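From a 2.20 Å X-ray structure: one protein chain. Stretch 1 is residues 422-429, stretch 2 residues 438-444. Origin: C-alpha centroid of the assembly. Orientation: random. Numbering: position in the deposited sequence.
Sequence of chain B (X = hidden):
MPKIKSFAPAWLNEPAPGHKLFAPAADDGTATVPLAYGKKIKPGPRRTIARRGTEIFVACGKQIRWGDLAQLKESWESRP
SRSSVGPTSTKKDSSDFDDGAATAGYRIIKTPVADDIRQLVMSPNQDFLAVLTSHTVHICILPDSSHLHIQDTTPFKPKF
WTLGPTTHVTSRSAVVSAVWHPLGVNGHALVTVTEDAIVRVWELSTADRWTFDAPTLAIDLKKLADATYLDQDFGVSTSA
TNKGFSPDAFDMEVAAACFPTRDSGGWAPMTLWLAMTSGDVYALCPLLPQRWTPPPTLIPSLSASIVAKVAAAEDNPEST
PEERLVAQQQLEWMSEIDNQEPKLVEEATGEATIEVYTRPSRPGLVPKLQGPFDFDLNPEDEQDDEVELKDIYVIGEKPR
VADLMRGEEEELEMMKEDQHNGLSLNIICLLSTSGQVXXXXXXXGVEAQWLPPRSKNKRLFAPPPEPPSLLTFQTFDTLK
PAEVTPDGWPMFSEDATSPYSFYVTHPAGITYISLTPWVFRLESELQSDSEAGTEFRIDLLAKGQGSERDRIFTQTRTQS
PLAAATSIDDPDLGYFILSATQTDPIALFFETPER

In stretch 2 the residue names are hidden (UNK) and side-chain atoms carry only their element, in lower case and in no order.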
ATOM      1  N   GLY B 422     -15.495 -10.923 -15.611  1.00 83.03           N
ATOM      2  CA  GLY B 422     -15.821  -9.682 -14.934  1.00 72.36           C
ATOM      3  C   GLY B 422     -15.540  -8.469 -15.798  1.00 64.86           C
ATOM      4  O   GLY B 422     -15.740  -8.509 -17.009  1.00 65.40           O
ATOM      5  N   LEU B 423     -15.064  -7.396 -15.175  1.00 59.39           N
ATOM      6  CA  LEU B 423     -14.848  -6.130 -15.869  1.00 55.97           C
ATOM      7  C   LEU B 423     -13.420  -5.995 -16.386  1.00 51.30           C
ATOM      8  O   LEU B 423     -12.454  -6.224 -15.651  1.00 50.42           O
ATOM      9  CB  LEU B 423     -15.170  -4.959 -14.938  1.00 53.28           C
ATOM     10  CG  LEU B 423     -15.116  -3.560 -15.559  1.00 50.43           C
ATOM     11  CD1 LEU B 423     -16.215  -3.382 -16.598  1.00 50.98           C
ATOM     12  CD2 LEU B 423     -15.219  -2.494 -14.479  1.00 50.84           C
ATOM     13  N   SER B 424     -13.291  -5.587 -17.644  1.00 52.34           N
ATOM     14  CA  SER B 424     -11.983  -5.403 -18.267  1.00 51.10           C
ATOM     15  C   SER B 424     -11.328  -4.083 -17.852  1.00 49.64           C
ATOM     16  O   SER B 424     -10.625  -3.456 -18.645  1.00 51.04           O
ATOM     17  CB  SER B 424     -12.113  -5.463 -19.790  1.00 53.54           C
ATOM     18  OG  SER B 424     -13.034  -4.494 -20.262  1.00 55.13           O
ATOM     19  N   LEU B 425     -11.557  -3.670 -16.609  1.00 45.28           N
ATOM     20  CA  LEU B 425     -10.960  -2.453 -16.069  1.00 45.86           C
ATOM     21  C   LEU B 425     -10.603  -2.661 -14.610  1.00 44.93           C
ATOM     22  O   LEU B 425     -11.318  -3.350 -13.880  1.00 46.03           O
ATOM     23  CB  LEU B 425     -11.921  -1.267 -16.185  1.00 47.97           C
ATOM     24  CG  LEU B 425     -12.412  -0.823 -17.563  1.00 52.34           C
ATOM     25  CD1 LEU B 425     -13.531   0.182 -17.380  1.00 53.97           C
ATOM     26  CD2 LEU B 425     -11.286  -0.222 -18.387  1.00 53.68           C
ATOM     27  N   ASN B 426      -9.499  -2.065 -14.179  1.00 44.17           N
ATOM     28  CA  ASN B 426      -9.175  -2.035 -12.763  1.00 45.08           C
ATOM     29  C   ASN B 426     -10.192  -1.180 -12.020  1.00 45.13           C
ATOM     30  O   ASN B 426     -10.595  -0.119 -12.506  1.00 44.93           O
ATOM     31  CB  ASN B 426      -7.762  -1.499 -12.524  1.00 44.33           C
ATOM     32  CG  ASN B 426      -6.703  -2.294 -13.258  1.00 46.88           C
ATOM     33  OD1 ASN B 426      -6.541  -3.494 -13.030  1.00 46.34           O
ATOM     34  ND2 ASN B 426      -5.959  -1.625 -14.130  1.00 47.63           N
ATOM     35  N   ILE B 427     -10.624  -1.658 -10.860  1.00 45.93           N
ATOM     36  CA  ILE B 427     -11.488  -0.885  -9.983  1.00 46.79           C
ATOM     37  C   ILE B 427     -10.725  -0.588  -8.701  1.00 46.58           C
ATOM     38  O   ILE B 427     -10.328  -1.502  -7.976  1.00 47.61           O
ATOM     39  CB  ILE B 427     -12.801  -1.623  -9.658  1.00 45.80           C
ATOM     40  CG1 ILE B 427     -13.504  -2.046 -10.953  1.00 47.27           C
ATOM     41  CG2 ILE B 427     -13.714  -0.728  -8.825  1.00 44.88           C
ATOM     42  CD1 ILE B 427     -14.751  -2.887 -10.747  1.00 49.03           C
ATOM     43  N   ILE B 428     -10.503   0.695  -8.446  1.00 46.89           N
ATOM     44  CA  ILE B 428      -9.766   1.131  -7.272  1.00 46.33           C
ATOM     45  C   ILE B 428     -10.752   1.640  -6.228  1.00 48.58           C
ATOM     46  O   ILE B 428     -11.445   2.637  -6.442  1.00 49.27           O
ATOM     47  CB  ILE B 428      -8.733   2.224  -7.622  1.00 45.14           C
ATOM     48  CG1 ILE B 428      -7.622   1.645  -8.507  1.00 45.75           C
ATOM     49  CG2 ILE B 428      -8.084   2.793  -6.362  1.00 44.39           C
ATOM     50  CD1 ILE B 428      -7.983   1.463  -9.967  1.00 46.24           C
ATOM     51  N   CYS B 429     -10.819   0.929  -5.108  1.00 45.55           N
ATOM     52  CA  CYS B 429     -11.725   1.272  -4.020  1.00 48.17           C
ATOM     53  C   CYS B 429     -10.938   1.916  -2.883  1.00 45.31           C
ATOM     54  O   CYS B 429      -9.898   1.395  -2.467  1.00 44.67           O
ATOM     55  CB  CYS B 429     -12.470   0.029  -3.531  1.00 50.34           C
ATOM     56  SG  CYS B 429     -13.302  -0.893  -4.854  1.00 46.54           S
ATOM     57  N   UNK B 438     -15.064   5.165  -1.884  1.00 49.63           N
ATOM     58  CA  UNK B 438     -15.018   5.753  -3.212  1.00 51.19           C
ATOM     59  C   UNK B 438     -14.638   4.686  -4.228  1.00 50.56           C
ATOM     60  O   UNK B 438     -13.614   4.018  -4.085  1.00 49.52           O
ATOM     61  c   UNK B 438     -14.140   7.790  -4.482  1.00 53.43           C
ATOM     62  c   UNK B 438     -13.234   9.012  -4.391  1.00 54.11           C
ATOM     63  n   UNK B 438     -12.760  11.108  -3.124  1.00 58.27           N
ATOM     64  c   UNK B 438     -13.736  10.014  -3.359  1.00 57.25           C
ATOM     65  c   UNK B 438     -14.028   6.916  -3.245  1.00 52.28           C
ATOM     66  N   UNK B 439     -15.484   4.516  -5.239  1.00 50.01           N
ATOM     67  CA  UNK B 439     -15.257   3.529  -6.287  1.00 49.90           C
ATOM     68  C   UNK B 439     -14.774   4.232  -7.546  1.00 51.45           C
ATOM     69  O   UNK B 439     -15.515   5.002  -8.161  1.00 51.87           O
ATOM     70  c   UNK B 439     -16.202   1.233  -4.544  1.00 47.54           C
ATOM     71  c   UNK B 439     -16.536   2.723  -6.603  1.00 49.67           C
ATOM     72  c   UNK B 439     -17.141   2.143  -5.319  1.00 49.98           C
ATOM     73  c   UNK B 439     -16.239   1.621  -7.619  1.00 50.79           C
ATOM     74  N   UNK B 440     -13.528   3.967  -7.916  1.00 50.50           N
ATOM     75  CA  UNK B 440     -12.912   4.600  -9.074  1.00 50.96           C
ATOM     76  C   UNK B 440     -12.616   3.584 -10.166  1.00 51.77           C
ATOM     77  O   UNK B 440     -12.282   2.434  -9.880  1.00 53.72           O
ATOM     78  s   UNK B 440     -11.846   6.466  -7.300  1.00 50.62           S
ATOM     79  c   UNK B 440     -11.623   5.314  -8.665  1.00 49.53           C
ATOM     80  N   UNK B 441     -12.730   4.023 -11.415  1.00 52.29           N
ATOM     81  CA  UNK B 441     -12.449   3.173 -12.563  1.00 49.70           C
ATOM     82  C   UNK B 441     -11.192   3.648 -13.274  1.00 50.08           C
ATOM     83  O   UNK B 441     -11.015   4.843 -13.519  1.00 51.38           O
ATOM     84  c   UNK B 441     -13.628   3.166 -13.533  1.00 50.45           C
ATOM     85  c   UNK B 441     -16.084   2.944 -13.976  1.00 52.29           C
ATOM     86  c   UNK B 441     -14.967   2.688 -12.969  1.00 49.70           C
ATOM     87  c   UNK B 441     -14.901   1.212 -12.598  1.00 49.89           C
ATOM     88  N   UNK B 442     -10.320   2.700 -13.597  1.00 50.89           N
ATOM     89  CA  UNK B 442      -9.097   2.998 -14.327  1.00 51.21           C
ATOM     90  C   UNK B 442      -9.375   3.010 -15.826  1.00 51.62           C
ATOM     91  O   UNK B 442      -9.144   2.023 -16.525  1.00 52.29           O
ATOM     92  o   UNK B 442      -5.845   1.353 -14.744  1.00 52.98           O
ATOM     93  c   UNK B 442      -6.698   2.265 -14.688  1.00 52.65           C
ATOM     94  o   UNK B 442      -6.516   3.403 -15.176  1.00 54.06           O
ATOM     95  c   UNK B 442      -8.009   1.981 -13.982  1.00 51.78           C
ATOM     96  N   UNK B 443      -9.880   4.143 -16.305  1.00 52.10           N
ATOM     97  CA  UNK B 443     -10.257   4.307 -17.704  1.00 55.54           C
ATOM     98  C   UNK B 443      -9.044   4.306 -18.625  1.00 55.74           C
ATOM     99  O   UNK B 443      -9.090   3.762 -19.728  1.00 57.55           O
ATOM    100  c   UNK B 443     -11.462   5.785 -19.368  1.00 63.10           C
ATOM    101  c   UNK B 443     -13.228   4.551 -17.142  1.00 62.73           C
ATOM    102  c   UNK B 443     -12.247   5.697 -16.983  1.00 61.23           C
ATOM    103  c   UNK B 443     -11.033   5.628 -17.915  1.00 60.10           C
ATOM    104  N   UNK B 444      -7.957   4.918 -18.170  1.00 54.09           N
ATOM    105  CA  UNK B 444      -6.772   5.077 -19.001  1.00 55.19           C
ATOM    106  C   UNK B 444      -5.937   3.803 -19.034  1.00 53.72           C
ATOM    107  O   UNK B 444      -5.308   3.493 -20.044  1.00 53.68           O
ATOM    108  o   UNK B 444      -7.410   7.719 -19.678  1.00 65.32           O
ATOM    109  c   UNK B 444      -5.936   6.256 -18.503  1.00 57.57           C
ATOM    110  o   UNK B 444      -6.422   8.510 -17.887  1.00 62.32           O
ATOM    111  c   UNK B 444      -6.638   7.591 -18.703  1.00 62.20           C
TER
HETATM  112  O   HOH W   1      -8.156  -0.469 -16.218  1.00 44.24           O

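Position 438 carries five side-chain atoms, four carbons in an unbranched row ending in a nitrogen. Its nearest side-chain approach is from CB of 438 to Cys429 C, at 5.9 Å, and the end of the chain leads away, so contact here is left to the backbone: the O of 438 lies 3.3 Å from Cys429 CA in a CA-H...O contact. Four carbons and a terminal nitrogen define Lys438, whose NZ is hydrogen-bonded elsewhere in the structure.

Position 439 has four side-chain carbons, forked at the first, with one arm two carbons long. Both of its arms are used: the end of the longer arm reaches Cys429 SG at 3.6 Å, and the one-carbon arm meets Ile427 CG2 at 3.7 Å. The branching separates it from a chain forked at the second carbon and identifies Ile439, the two contacting atoms being CD1 and CG2. Its CA is 4.8 Å from that of Cys429, in an antiparallel non-hydrogen-bonded pair.

Position 440 shows one carbon followed by one sulfur, and nothing beyond the sulfur. The CB of 440 is 4.4 Å from Ile428 CB, the two side chains sharing a face of the sheet. A lone sulfur on CB makes it Cys440. It forms the hydrogen-bonded pair with Ile428: Cys440 N donates to Ile428 O at 2.9 Å (N-H...O 156°), and Ile428 N donates to Cys440 O at 2.9 Å (153°). Cys440 O also receives a CA-H...O contact from Ile427 CA at 3.4 Å.

Position 441 again has four carbons, but the fork is at the second. One terminal carbon packs 3.9 Å from Ile427 CG1 and 4.2 Å from Leu423 CD2, so one methyl bridges two residues of stretch 1. The fork is the pattern of Leu441, and that methyl is CD2; chi1 is m and chi2 is t. Leu441 pairs with Ile427, CA to CA 4.9 Å, without backbone hydrogen bonds between the two.

Position 442 has two carbons, the second carrying two oxygens. One oxygen lies 3.0 Å from Asn426 ND2, with an N-H...O angle of 162°, as expected of an acceptor facing an amide. The short carboxylate is that of Asp442, and the oxygen is OD2. A second bond joins the same residues: Asp442 N donates to Asn426 O at 3.0 Å (168°).

Position 443 repeats the four-carbon pattern forked at the first atom. Its CA-to-CB bond points away from stretch 1, yet the end of the longer arm comes within 4.4 Å of Leu425 CD1. This is Ile443, and the atom is CD1.

Position 444 has two carbons, the second with two oxygens: Asp444. It points away, is exposed and makes no contact with stretch 1.

The contact therefore combines a short antiparallel ladder with a polar clamp. Ile427, Cys429, Ile439 and Leu441 pack on one face, Ile428 and Cys440 on the other. Beyond the ladder, Asn426 and Asp442 join through both backbone and side chain, and water 1 extends this link, accepting from Asn426 N at 2.9 Å and donating to Asp442 O at 2.7 Å. Together the stretches bury 508 Å².

Stretch 2 (438-444) KICLDID
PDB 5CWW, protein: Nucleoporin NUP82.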